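Local coordinates for FtsZ-like protein of unknown function (PDB 3C8L) that is of unknown function, though it is described as FtsZ-like and belongs to a family of conserved hypothetical proteins, at residues A75-F79 with G80-L84. Numbering follows the deposited sequence.
Sequences AVLPF and GRKTL
Lys82 reaches back across the loop that leads into strand 81-94 and ties its ammonium group to the carbonyl of Leu77. The loop links helix 70-74 to this strand, which runs parallel to strand 55-62, so the segment closes the helix-to-strand half of a beta-alpha-beta crossover on the mixed sheet. The bond from Lys82 NZ to Leu77 O measures 2.9 Å. Its donor stands 34° off the carbonyl plane, with a C=O...N angle of 138°. Lys82 NZ also donates to the carbonyl of Leu74, so one ammonium group bridges the carbonyls of Leu74, in helix 70-74, and Leu77.

Apolar packing runs beside this polar link. The Lys82 chain, straight from CG to the amine, and the Leu77 side chain pass each other in opposite senses. Lys82 CE lies 3.8 Å from Leu77 CB, while near the strand Lys82 CG is 3.9 Å from Leu77 CD1. Leu77 is buried and also packs on Ile56 and Val58 of strand 55-62 and on Val30 of helix 22-34.

At the turn into the strand, Gly80 adopts a positive phi, and its N donates to Asn52 OD1. The ring of Phe79 packs on Pro51, Asn52 and Met54 and on Leu101 of the second subunit, with a bound imidazole, probably from the crystallisation liquor, about 4 Å from its side chain. A chi1 of 50° tucks Phe79 CG into the gap flanked by its backbone N and C, and Gly80 N meets the ring edge near its plane, 3.5 Å from Phe79 CD1.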
loop_
_atom_site.group_PDB
_atom_site.type_symbol
_atom_site.label_atom_id
_atom_site.label_comp_id
_atom_site.label_asym_id
_atom_site.label_seq_id
_atom_site.Cartn_x
_atom_site.Cartn_y
_atom_site.Cartn_z
ATOM N N ALA A 75 -11.334 11.799 12.988
ATOM C CA ALA A 75 -11.999 12.533 11.919
ATOM C C ALA A 75 -11.611 11.973 10.529
ATOM O O ALA A 75 -12.267 12.288 9.543
ATOM C CB ALA A 75 -11.696 14.039 12.016
ATOM N N VAL A 76 -10.556 11.179 10.421
ATOM C CA VAL A 76 -10.219 10.551 9.135
ATOM C C VAL A 76 -11.344 9.575 8.730
ATOM O O VAL A 76 -11.583 9.370 7.540
ATOM C CB VAL A 76 -8.864 9.813 9.232
ATOM C CG1 VAL A 76 -8.542 8.999 7.956
ATOM C CG2 VAL A 76 -7.749 10.827 9.530
ATOM N N LEU A 77 -11.999 8.936 9.707
ATOM C CA LEU A 77 -13.076 8.018 9.380
ATOM C C LEU A 77 -14.289 8.807 8.935
ATOM O O LEU A 77 -14.704 9.762 9.620
ATOM C CB LEU A 77 -13.424 7.150 10.574
ATOM C CG LEU A 77 -12.359 6.202 11.130
ATOM C CD1 LEU A 77 -12.827 5.616 12.447
ATOM C CD2 LEU A 77 -11.982 5.105 10.129
ATOM N N PRO A 78 -14.875 8.413 7.790
ATOM C CA PRO A 78 -15.993 9.117 7.232
ATOM C C PRO A 78 -17.345 8.987 7.943
ATOM O O PRO A 78 -18.211 9.807 7.734
ATOM C CB PRO A 78 -16.081 8.515 5.800
ATOM C CG PRO A 78 -15.505 7.167 5.912
ATOM C CD PRO A 78 -14.415 7.309 6.902
ATOM N N PHE A 79 -17.503 8.007 8.808
ATOM C CA PHE A 79 -18.757 7.771 9.482
ATOM C C PHE A 79 -18.505 6.736 10.552
ATOM O O PHE A 79 -17.380 6.219 10.696
ATOM C CB PHE A 79 -19.784 7.222 8.489
ATOM C CG PHE A 79 -19.281 6.076 7.673
ATOM C CD1 PHE A 79 -19.060 4.820 8.224
ATOM C CD2 PHE A 79 -19.026 6.256 6.310
ATOM C CE1 PHE A 79 -18.554 3.782 7.436
ATOM C CE2 PHE A 79 -18.565 5.220 5.532
ATOM C CZ PHE A 79 -18.311 3.999 6.090
ATOM N N GLY A 80 -19.560 6.477 11.321
ATOM C CA GLY A 80 -19.564 5.434 12.333
ATOM C C GLY A 80 -19.481 5.896 13.779
ATOM O O GLY A 80 -19.276 7.073 14.068
ATOM N N ARG A 81 -19.607 4.924 14.676
ATOM C CA ARG A 81 -19.529 5.100 16.136
ATOM C C ARG A 81 -18.099 4.694 16.416
ATOM O O ARG A 81 -17.786 3.493 16.454
ATOM C CB ARG A 81 -20.558 4.217 16.803
ATOM C CG ARG A 81 -21.986 4.603 16.426
ATOM C CD ARG A 81 -23.037 3.688 17.014
ATOM N NE ARG A 81 -24.359 4.128 16.620
ATOM C CZ ARG A 81 -25.497 3.548 17.003
ATOM N NH1 ARG A 81 -25.506 2.522 17.842
ATOM N NH2 ARG A 81 -26.624 4.056 16.571
ATOM N N LYS A 82 -17.263 5.708 16.644
ATOM C CA LYS A 82 -15.806 5.559 16.640
ATOM C C LYS A 82 -15.090 5.607 17.951
ATOM O O LYS A 82 -15.398 6.458 18.790
ATOM C CB LYS A 82 -15.203 6.753 15.854
ATOM C CG LYS A 82 -15.795 7.053 14.527
ATOM C CD LYS A 82 -15.274 8.372 13.920
ATOM C CE LYS A 82 -16.052 8.862 12.754
ATOM N NZ LYS A 82 -15.566 10.216 12.335
ATOM N N THR A 83 -14.087 4.742 18.114
ATOM C CA THR A 83 -13.243 4.786 19.286
ATOM C C THR A 83 -11.790 4.623 18.843
ATOM O O THR A 83 -11.505 4.017 17.781
ATOM C CB THR A 83 -13.560 3.727 20.318
ATOM O OG1 THR A 83 -13.296 2.436 19.776
ATOM C CG2 THR A 83 -14.986 3.800 20.797
ATOM N N LEU A 84 -10.875 5.121 19.662
ATOM C CA LEU A 84 -9.445 5.026 19.411
ATOM C C LEU A 84 -8.653 4.593 20.639
ATOM O O LEU A 84 -8.970 4.993 21.767
ATOM C CB LEU A 84 -8.867 6.421 19.001
ATOM C CG LEU A 84 -7.359 6.543 18.742
ATOM C CD1 LEU A 84 -6.947 5.719 17.517
ATOM C CD2 LEU A 84 -6.968 8.016 18.547
#